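Local atomic coordinates of RNA-dependent RNA Polymerase (Bombyx mori cytoplasmic polyhedrosis virus, PDB entry 6TZ0), a protein that synthesises RNA on an RNA template, driving fully conservative plus-strand transcription and minus-strand genome replication in a double-stranded RNA virus. Residues Tyr101-Thr106 against Leu345-Glu350; Leu353-Phe358 against Asp483-Ala488; Gln617-Tyr622 against Asn632-Tyr637. All coordinates share one frame; numbering follows the deposited sequence.

Interaction 1: residues Tyr101-Thr106 against Leu345-Glu350; sequences YDYLVT and LATLTE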
loop_
_atom_site.group_PDB
_atom_site.type_symbol
_atom_site.label_atom_id
_atom_site.label_comp_id
_atom_site.label_asym_id
_atom_site.label_seq_id
_atom_site.Cartn_x
_atom_site.Cartn_y
_atom_site.Cartn_z
ATOM N N TYR A 101 -0.524 -18.575 21.267
ATOM C CA TYR A 101 -1.683 -17.737 21.007
ATOM C C TYR A 101 -1.242 -16.377 20.495
ATOM O O TYR A 101 -0.343 -15.755 21.066
ATOM C CB TYR A 101 -2.527 -17.582 22.271
ATOM C CG TYR A 101 -3.024 -18.904 22.785
ATOM C CD1 TYR A 101 -4.073 -19.559 22.161
ATOM C CD2 TYR A 101 -2.435 -19.503 23.888
ATOM C CE1 TYR A 101 -4.523 -20.772 22.621
ATOM C CE2 TYR A 101 -2.876 -20.714 24.354
ATOM C CZ TYR A 101 -3.922 -21.344 23.717
ATOM O OH TYR A 101 -4.381 -22.554 24.173
ATOM N N ASP A 102 -1.877 -15.924 19.419
ATOM C CA ASP A 102 -1.691 -14.577 18.908
ATOM C C ASP A 102 -2.927 -13.720 19.094
ATOM O O ASP A 102 -2.916 -12.546 18.717
ATOM C CB ASP A 102 -1.322 -14.612 17.423
ATOM C CG ASP A 102 0.045 -15.195 17.177
ATOM O OD1 ASP A 102 0.902 -15.093 18.074
ATOM O OD2 ASP A 102 0.270 -15.746 16.084
ATOM N N TYR A 103 -3.997 -14.279 19.650
ATOM C CA TYR A 103 -5.271 -13.592 19.742
ATOM C C TYR A 103 -5.827 -13.777 21.147
ATOM O O TYR A 103 -5.163 -14.324 22.031
ATOM C CB TYR A 103 -6.220 -14.087 18.642
ATOM C CG TYR A 103 -5.796 -13.657 17.249
ATOM C CD1 TYR A 103 -6.190 -12.436 16.731
ATOM C CD2 TYR A 103 -4.970 -14.454 16.474
ATOM C CE1 TYR A 103 -5.799 -12.029 15.481
ATOM C CE2 TYR A 103 -4.562 -14.053 15.220
ATOM C CZ TYR A 103 -4.981 -12.838 14.730
ATOM O OH TYR A 103 -4.593 -12.424 13.482
ATOM N N LEU A 104 -7.054 -13.310 21.355
ATOM C CA LEU A 104 -7.656 -13.265 22.683
ATOM C C LEU A 104 -8.096 -14.662 23.106
ATOM O O LEU A 104 -9.009 -15.242 22.510
ATOM C CB LEU A 104 -8.825 -12.281 22.677
ATOM C CG LEU A 104 -9.524 -11.755 23.935
ATOM C CD1 LEU A 104 -10.675 -12.622 24.325
ATOM C CD2 LEU A 104 -8.551 -11.685 25.094
ATOM N N VAL A 105 -7.437 -15.200 24.126
ATOM C CA VAL A 105 -7.822 -16.470 24.732
ATOM C C VAL A 105 -9.093 -16.248 25.546
ATOM O O VAL A 105 -9.346 -15.147 26.038
ATOM C CB VAL A 105 -6.649 -16.998 25.589
ATOM C CG1 VAL A 105 -6.909 -18.373 26.177
ATOM C CG2 VAL A 105 -5.394 -17.038 24.768
ATOM N N THR A 106 -9.931 -17.277 25.647
ATOM C CA THR A 106 -11.170 -17.186 26.412
ATOM C C THR A 106 -10.890 -17.400 27.897
ATOM O O THR A 106 -10.310 -18.419 28.284
ATOM C CB THR A 106 -12.174 -18.211 25.897
ATOM O OG1 THR A 106 -12.406 -17.982 24.504
ATOM C CG2 THR A 106 -13.485 -18.083 26.631
ATOM N N LEU A 345 -10.474 -9.335 11.957
ATOM C CA LEU A 345 -9.645 -10.036 12.924
ATOM C C LEU A 345 -8.555 -9.086 13.409
ATOM O O LEU A 345 -7.757 -8.598 12.605
ATOM C CB LEU A 345 -9.049 -11.285 12.274
ATOM C CG LEU A 345 -9.866 -12.575 12.100
ATOM C CD1 LEU A 345 -11.038 -12.472 11.140
ATOM C CD2 LEU A 345 -8.946 -13.652 11.592
ATOM N N ALA A 346 -8.526 -8.812 14.712
ATOM C CA ALA A 346 -7.614 -7.805 15.235
ATOM C C ALA A 346 -7.257 -8.079 16.683
ATOM O O ALA A 346 -8.142 -8.325 17.503
ATOM C CB ALA A 346 -8.220 -6.410 15.155
ATOM N N THR A 347 -5.966 -7.990 16.981
ATOM C CA THR A 347 -5.445 -7.944 18.346
ATOM C C THR A 347 -4.260 -6.991 18.381
ATOM O O THR A 347 -4.098 -6.134 17.507
ATOM C CB THR A 347 -5.043 -9.326 18.877
ATOM O OG1 THR A 347 -4.285 -10.032 17.889
ATOM C CG2 THR A 347 -6.247 -10.106 19.359
ATOM N N LEU A 348 -3.458 -7.112 19.439
ATOM C CA LEU A 348 -2.208 -6.374 19.556
ATOM C C LEU A 348 -1.257 -6.772 18.440
ATOM O O LEU A 348 -1.068 -7.958 18.165
ATOM C CB LEU A 348 -1.545 -6.657 20.906
ATOM C CG LEU A 348 -2.211 -6.247 22.217
ATOM C CD1 LEU A 348 -1.392 -6.780 23.375
ATOM C CD2 LEU A 348 -2.378 -4.749 22.324
ATOM N N THR A 349 -0.641 -5.773 17.809
ATOM C CA THR A 349 0.262 -6.037 16.699
ATOM C C THR A 349 1.583 -6.657 17.133
ATOM O O THR A 349 2.290 -7.216 16.288
ATOM C CB THR A 349 0.515 -4.750 15.929
ATOM O OG1 THR A 349 1.500 -4.981 14.916
ATOM C CG2 THR A 349 0.972 -3.693 16.853
ATOM N N GLU A 350 1.920 -6.597 18.424
ATOM C CA GLU A 350 3.073 -7.342 18.914
ATOM C C GLU A 350 2.831 -8.845 18.848
ATOM O O GLU A 350 3.786 -9.623 18.779
ATOM C CB GLU A 350 3.400 -6.944 20.350
ATOM C CG GLU A 350 3.784 -5.493 20.580
ATOM C CD GLU A 350 2.589 -4.614 20.909
ATOM O OE1 GLU A 350 1.458 -5.133 20.944
ATOM O OE2 GLU A 350 2.783 -3.410 21.161
#
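A small buried contact, built on one side-chain-to-backbone hydrogen bond and one contact of the threonine side chain with a tyrosine ring atom, brings Asp102 and Tyr103 against Thr347 where a loop of the N-terminal region meets the entrance to helix 349-356. Thr347 is the residue that reaches across. Its OG1 donates to Asp102 O at 3.0 Å, lying in the carbonyl plane with a C=O...donor angle of 152°, a well-directed bond to an oxygen that belongs to a loop without regular secondary structure. The hydroxyl can do this because chi1 of 46° puts OG1 between the backbone N and the carbonyl carbon, while CG2 takes the place beside the backbone N and leans on the next residue of the loop. OG1 also lies 3.3 Å from Tyr103 CD1, approaching the ring obliquely. CG2 comes to 3.5 Å from Tyr103 CD1 and 3.6 Å from Tyr103 CA, the two side chains crossing at about a right angle. Ala346 N lies near the plane of the tyrosine ring, at its edge, 4.3 Å from Tyr103 CE1. Such a joint is an instance of interdomain packing in a cage-like reovirus polymerase, whose N-terminal part packs against the right-hand-shaped polymerase core. Leu348, directly after Thr347, is the N-cap residue of helix 349-356, and it packs on Ala128 and Leu132 of helix 121-134. The OH of Tyr86 is hydrogen-bonded to both Tyr103 O and Val105 N. The nearest side-chain atoms of Tyr103 and Arg485, a residue of the UTP site, which is without its nucleotide here, are about 4 Å apart.

Interaction 2: residues Leu353-Phe358 against Asp483-Ala488; sequences LDAAVF and DRRQRA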
loop_
_atom_site.group_PDB
_atom_site.type_symbol
_atom_site.label_atom_id
_atom_site.label_comp_id
_atom_site.label_asym_id
_atom_site.label_seq_id
_atom_site.Cartn_x
_atom_site.Cartn_y
_atom_site.Cartn_z
ATOM N N LEU A 353 2.865 -9.676 14.800
ATOM C CA LEU A 353 4.001 -9.160 14.049
ATOM C C LEU A 353 4.936 -10.276 13.608
ATOM O O LEU A 353 5.538 -10.199 12.534
ATOM C CB LEU A 353 4.726 -8.125 14.907
ATOM C CG LEU A 353 5.859 -7.246 14.401
ATOM C CD1 LEU A 353 5.714 -5.900 15.056
ATOM C CD2 LEU A 353 7.191 -7.845 14.788
ATOM N N ASP A 354 5.057 -11.330 14.409
ATOM C CA ASP A 354 5.971 -12.412 14.070
ATOM C C ASP A 354 5.390 -13.322 12.995
ATOM O O ASP A 354 6.112 -14.147 12.431
ATOM C CB ASP A 354 6.300 -13.209 15.331
ATOM C CG ASP A 354 7.597 -13.981 15.227
ATOM O OD1 ASP A 354 8.302 -13.850 14.213
ATOM O OD2 ASP A 354 7.917 -14.728 16.173
ATOM N N ALA A 355 4.099 -13.199 12.705
ATOM C CA ALA A 355 3.468 -13.986 11.660
ATOM C C ALA A 355 3.113 -13.171 10.430
ATOM O O ALA A 355 2.837 -13.756 9.380
ATOM C CB ALA A 355 2.200 -14.655 12.195
ATOM N N ALA A 356 3.104 -11.848 10.534
ATOM C CA ALA A 356 2.746 -11.035 9.383
ATOM C C ALA A 356 3.959 -10.587 8.583
ATOM O O ALA A 356 3.896 -10.520 7.351
ATOM C CB ALA A 356 1.945 -9.813 9.837
ATOM N N VAL A 357 5.070 -10.279 9.252
ATOM C CA VAL A 357 6.159 -9.542 8.629
ATOM C C VAL A 357 7.525 -10.155 8.911
ATOM O O VAL A 357 8.537 -9.626 8.453
ATOM C CB VAL A 357 6.100 -8.060 9.073
ATOM C CG1 VAL A 357 6.645 -7.859 10.480
ATOM C CG2 VAL A 357 6.675 -7.083 8.038
ATOM N N PHE A 358 7.595 -11.277 9.614
ATOM C CA PHE A 358 8.900 -11.867 9.896
ATOM C C PHE A 358 9.370 -12.664 8.682
ATOM O O PHE A 358 8.598 -13.457 8.138
ATOM C CB PHE A 358 8.833 -12.777 11.120
ATOM C CG PHE A 358 10.179 -13.139 11.690
ATOM C CD1 PHE A 358 10.805 -12.303 12.597
ATOM C CD2 PHE A 358 10.836 -14.285 11.291
ATOM C CE1 PHE A 358 12.042 -12.625 13.119
ATOM C CE2 PHE A 358 12.079 -14.598 11.794
ATOM C CZ PHE A 358 12.677 -13.771 12.714
ATOM N N ASP A 483 -11.470 -12.670 7.715
ATOM C CA ASP A 483 -11.035 -13.991 7.249
ATOM C C ASP A 483 -9.531 -14.026 6.950
ATOM O O ASP A 483 -9.067 -14.798 6.108
ATOM C CB ASP A 483 -11.860 -14.434 6.028
ATOM C CG ASP A 483 -11.877 -15.932 5.839
ATOM O OD1 ASP A 483 -11.320 -16.641 6.697
ATOM O OD2 ASP A 483 -12.435 -16.393 4.823
ATOM N N ARG A 484 -8.745 -13.210 7.650
ATOM C CA ARG A 484 -7.337 -13.042 7.317
ATOM C C ARG A 484 -6.628 -12.474 8.539
ATOM O O ARG A 484 -7.253 -11.859 9.404
ATOM C CB ARG A 484 -7.182 -12.130 6.085
ATOM C CG ARG A 484 -5.830 -12.130 5.361
ATOM C CD ARG A 484 -4.967 -10.944 5.763
ATOM N NE ARG A 484 -3.749 -10.844 4.964
ATOM C CZ ARG A 484 -2.611 -11.467 5.249
ATOM N NH1 ARG A 484 -2.523 -12.241 6.321
ATOM N NH2 ARG A 484 -1.557 -11.312 4.461
ATOM N N ARG A 485 -5.311 -12.665 8.590
ATOM C CA ARG A 485 -4.485 -12.192 9.695
ATOM C C ARG A 485 -4.349 -10.665 9.670
ATOM O O ARG A 485 -4.979 -9.961 8.879
ATOM C CB ARG A 485 -3.114 -12.855 9.643
ATOM C CG ARG A 485 -3.143 -14.347 9.887
ATOM C CD ARG A 485 -1.757 -14.947 9.727
ATOM N NE ARG A 485 -1.285 -14.804 8.353
ATOM C CZ ARG A 485 -0.074 -15.147 7.930
ATOM N NH1 ARG A 485 0.806 -15.674 8.772
ATOM N NH2 ARG A 485 0.252 -14.969 6.657
ATOM N N GLN A 486 -3.509 -10.136 10.561
ATOM C CA GLN A 486 -3.560 -8.701 10.822
ATOM C C GLN A 486 -2.790 -7.879 9.786
ATOM O O GLN A 486 -3.183 -6.739 9.519
ATOM C CB GLN A 486 -3.069 -8.409 12.240
ATOM C CG GLN A 486 -3.443 -7.019 12.737
ATOM C CD GLN A 486 -3.034 -6.758 14.162
ATOM O OE1 GLN A 486 -2.404 -7.589 14.804
ATOM N NE2 GLN A 486 -3.406 -5.597 14.674
ATOM N N ARG A 487 -1.727 -8.431 9.182
ATOM C CA ARG A 487 -1.075 -7.883 7.979
ATOM C C ARG A 487 -0.514 -6.471 8.219
ATOM O O ARG A 487 -1.070 -5.456 7.794
ATOM C CB ARG A 487 -2.043 -7.931 6.786
ATOM C CG ARG A 487 -1.482 -7.545 5.422
ATOM C CD ARG A 487 -2.544 -7.697 4.352
ATOM N NE ARG A 487 -2.118 -7.158 3.066
ATOM C CZ ARG A 487 -1.402 -7.827 2.171
ATOM N NH1 ARG A 487 -1.067 -7.255 1.024
ATOM N NH2 ARG A 487 -1.013 -9.068 2.425
ATOM N N ALA A 488 0.557 -6.431 9.008
ATOM C CA ALA A 488 1.271 -5.182 9.257
ATOM C C ALA A 488 1.895 -4.625 7.979
ATOM O O ALA A 488 2.732 -5.276 7.348
ATOM C CB ALA A 488 2.358 -5.410 10.306
#
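Ala356, Ala488 and Arg485 carry this contact, in which the last turn of helix 349-356 sits against the loop leading into strand 489-491. Ala356 supplies a methyl group that points at the loop backbone: CB lies 3.7 Å from Ala488 N and 4.0 Å from Arg487 N. Ala488 answers with its own methyl, the two CB atoms being 4.4 Å apart. With side chains this small, the backbones come close, and the CA atoms of Ala356 and Arg487 are only 5.1 Å from each other. Ala488 also packs on Leu476 of strand 474-477, the neighbour of strand 489-491 in the mixed sheet. Arg485 makes the polar half. Its chain runs extended at chi2, then bends at chi3 (-64°), which turns NE aside, and the guanidinium comes up to the helix end. NH1 lies 2.9 Å from Ala355 O and 3.8 Å from Ala355 CB, but the carbonyl meets the group obliquely and the angle is too poor for a hydrogen bond. Arg485 belongs to the UTP site, empty of nucleotide here, and the side chain of Arg487 lies about 5 Å from that of Asp552, another residue of that site. This basic run, with Arg484 and Arg487 close by, is consistent with the arginine-rich motif F of viral polymerase fingers. The helix is kinked here and its closing bond, Val357 N to Leu353 O, is weak, but the carbonyl of Ala355 could attract the guanidinium. The chemistry thus suggests an electrostatic attraction rather than a directed bond for Arg485, beside an apolar pair of alanine methyls.

Interaction 3: residues Gln617-Tyr622 against Asn632-Tyr637; sequences QTSTSY and NAEGTY
Thr618 and Ser619 each give one hydroxyl hydrogen bond, to Glu634 and Asn632, in the loop that follows the hairpin of strands 620-624 and 628-631. Thr618 OG1 donates to Glu634 OE2 at 3.2 Å, reaching it on the anti side and 30° out of the carboxylate plane, the two side chains crossing at about a right angle. Its methyl, CG2, lies 3.3 Å from Thr636 O. Ser619 OG donates to Asn632 O at 3.1 Å from well above the carbonyl plane, 58° out of it. Gln617 NE2 lies against the CH2 groups of Glu634, 3.4 Å from CG, the two side chains crossing obliquely. Asn632 lies side by side with Thr620, its CB 4.0 Å from Thr620 OG1. Glu634 is bent at chi2 (-90°), which swings CD toward Thr618. In the second shell, Val357 O takes bonds from both Asn632 ND2 and Thr636 OG1, tying this loop to the residue just after helix 349-356. His542 of Viral structural protein 4 makes a weak hydrogen bond with Glu634 OE1. OE1 also lies near Asp495 of that protein, a pairing of carboxylates that could raise the proton affinity of one of them, consistent with a polar seam between the proteins.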
loop_
_atom_site.group_PDB
_atom_site.type_symbol
_atom_site.label_atom_id
_atom_site.label_comp_id
_atom_site.label_asym_id
_atom_site.label_seq_id
_atom_site.Cartn_x
_atom_site.Cartn_y
_atom_site.Cartn_z
ATOM N N GLN A 617 17.637 -1.794 2.953
ATOM C CA GLN A 617 17.300 -2.104 4.335
ATOM C C GLN A 617 15.787 -2.180 4.436
ATOM O O GLN A 617 15.097 -1.183 4.211
ATOM C CB GLN A 617 17.845 -1.047 5.293
ATOM C CG GLN A 617 17.718 -1.446 6.732
ATOM C CD GLN A 617 18.682 -2.541 7.097
ATOM O OE1 GLN A 617 19.862 -2.466 6.779
ATOM N NE2 GLN A 617 18.184 -3.577 7.747
ATOM N N THR A 618 15.276 -3.352 4.791
ATOM C CA THR A 618 13.846 -3.614 4.787
ATOM C C THR A 618 13.203 -3.432 6.157
ATOM O O THR A 618 12.052 -2.986 6.229
ATOM C CB THR A 618 13.597 -5.042 4.274
ATOM O OG1 THR A 618 14.236 -5.204 3.003
ATOM C CG2 THR A 618 12.125 -5.331 4.089
ATOM N N SER A 619 13.971 -3.660 7.230
ATOM C CA SER A 619 13.451 -3.946 8.567
ATOM C C SER A 619 12.604 -2.818 9.134
ATOM O O SER A 619 13.093 -1.709 9.365
ATOM C CB SER A 619 14.610 -4.235 9.511
ATOM O OG SER A 619 15.312 -5.386 9.107
ATOM N N THR A 620 11.331 -3.113 9.354
ATOM C CA THR A 620 10.411 -2.154 9.932
ATOM C C THR A 620 10.597 -2.078 11.437
ATOM O O THR A 620 10.904 -3.070 12.101
ATOM C CB THR A 620 8.971 -2.538 9.614
ATOM O OG1 THR A 620 8.706 -3.839 10.143
ATOM C CG2 THR A 620 8.756 -2.564 8.127
ATOM N N SER A 621 10.403 -0.881 11.972
ATOM C CA SER A 621 10.523 -0.626 13.398
ATOM C C SER A 621 9.154 -0.242 13.933
ATOM O O SER A 621 8.526 0.690 13.425
ATOM C CB SER A 621 11.544 0.476 13.667
ATOM O OG SER A 621 11.633 0.746 15.048
ATOM N N TYR A 622 8.689 -0.962 14.945
ATOM C CA TYR A 622 7.429 -0.660 15.605
ATOM C C TYR A 622 7.699 -0.139 17.008
ATOM O O TYR A 622 8.549 -0.678 17.722
ATOM C CB TYR A 622 6.515 -1.883 15.659
ATOM C CG TYR A 622 5.249 -1.603 16.419
ATOM C CD1 TYR A 622 4.289 -0.740 15.910
ATOM C CD2 TYR A 622 5.014 -2.196 17.651
ATOM C CE1 TYR A 622 3.134 -0.470 16.610
ATOM C CE2 TYR A 622 3.866 -1.936 18.353
ATOM C CZ TYR A 622 2.934 -1.063 17.836
ATOM O OH TYR A 622 1.777 -0.810 18.533
ATOM N N ASN A 632 12.540 -5.483 13.226
ATOM C CA ASN A 632 12.307 -6.744 12.542
ATOM C C ASN A 632 13.626 -7.291 12.007
ATOM O O ASN A 632 14.608 -6.568 11.871
ATOM C CB ASN A 632 11.308 -6.533 11.403
ATOM C CG ASN A 632 10.750 -7.824 10.860
ATOM O OD1 ASN A 632 11.059 -8.902 11.352
ATOM N ND2 ASN A 632 9.951 -7.724 9.814
ATOM N N ALA A 633 13.647 -8.586 11.711
ATOM C CA ALA A 633 14.748 -9.115 10.926
ATOM C C ALA A 633 14.604 -8.676 9.470
ATOM O O ALA A 633 13.538 -8.247 9.026
ATOM C CB ALA A 633 14.809 -10.636 11.026
ATOM N N GLU A 634 15.695 -8.784 8.726
ATOM C CA GLU A 634 15.768 -8.211 7.392
ATOM C C GLU A 634 15.554 -9.298 6.344
ATOM O O GLU A 634 15.806 -10.477 6.586
ATOM C CB GLU A 634 17.117 -7.508 7.204
ATOM C CG GLU A 634 17.159 -6.424 6.129
ATOM C CD GLU A 634 17.533 -6.956 4.768
ATOM O OE1 GLU A 634 18.266 -7.963 4.720
ATOM O OE2 GLU A 634 17.097 -6.379 3.746
ATOM N N GLY A 635 15.048 -8.896 5.185
ATOM C CA GLY A 635 14.819 -9.846 4.116
ATOM C C GLY A 635 13.351 -10.126 3.883
ATOM O O GLY A 635 12.972 -11.218 3.453
ATOM N N THR A 636 12.518 -9.153 4.202
ATOM C CA THR A 636 11.102 -9.173 3.898
ATOM C C THR A 636 10.947 -8.298 2.653
ATOM O O THR A 636 11.938 -7.934 2.017
ATOM C CB THR A 636 10.329 -8.705 5.140
ATOM O OG1 THR A 636 10.926 -9.306 6.289
ATOM C CG2 THR A 636 8.876 -9.178 5.146
ATOM N N TYR A 637 9.721 -7.976 2.264
ATOM C CA TYR A 637 9.522 -6.936 1.285
ATOM C C TYR A 637 8.578 -5.904 1.887
ATOM O O TYR A 637 7.537 -6.285 2.439
ATOM C CB TYR A 637 8.949 -7.496 -0.018
ATOM C CG TYR A 637 9.152 -6.556 -1.169
ATOM C CD1 TYR A 637 10.389 -6.465 -1.790
ATOM C CD2 TYR A 637 8.132 -5.729 -1.610
ATOM C CE1 TYR A 637 10.596 -5.597 -2.828
ATOM C CE2 TYR A 637 8.334 -4.856 -2.650
ATOM C CZ TYR A 637 9.564 -4.795 -3.253
ATOM O OH TYR A 637 9.767 -3.925 -4.292
#

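From the N terminus, interaction 1 closes the longest loop, bringing 101-106 to 345-350 across 238 intervening residues, about half of them helical. Interaction 2 opens just afterwards on the same helix, 349-356, and closes 124 residues later at 483-488; interaction 3 then closes a short hairpin with nine residues between its segments. The three follow in series, none nested or crossed, yet they touch. Gln486 NE2 of interaction 2 makes a weak bond to Thr347 O of interaction 1, and Tyr622 of interaction 3 packs on Thr349 and Glu350. Helix 349-356 thereby links the N-terminal region, the UTP-binding loop and the hairpin of the polymerase domain.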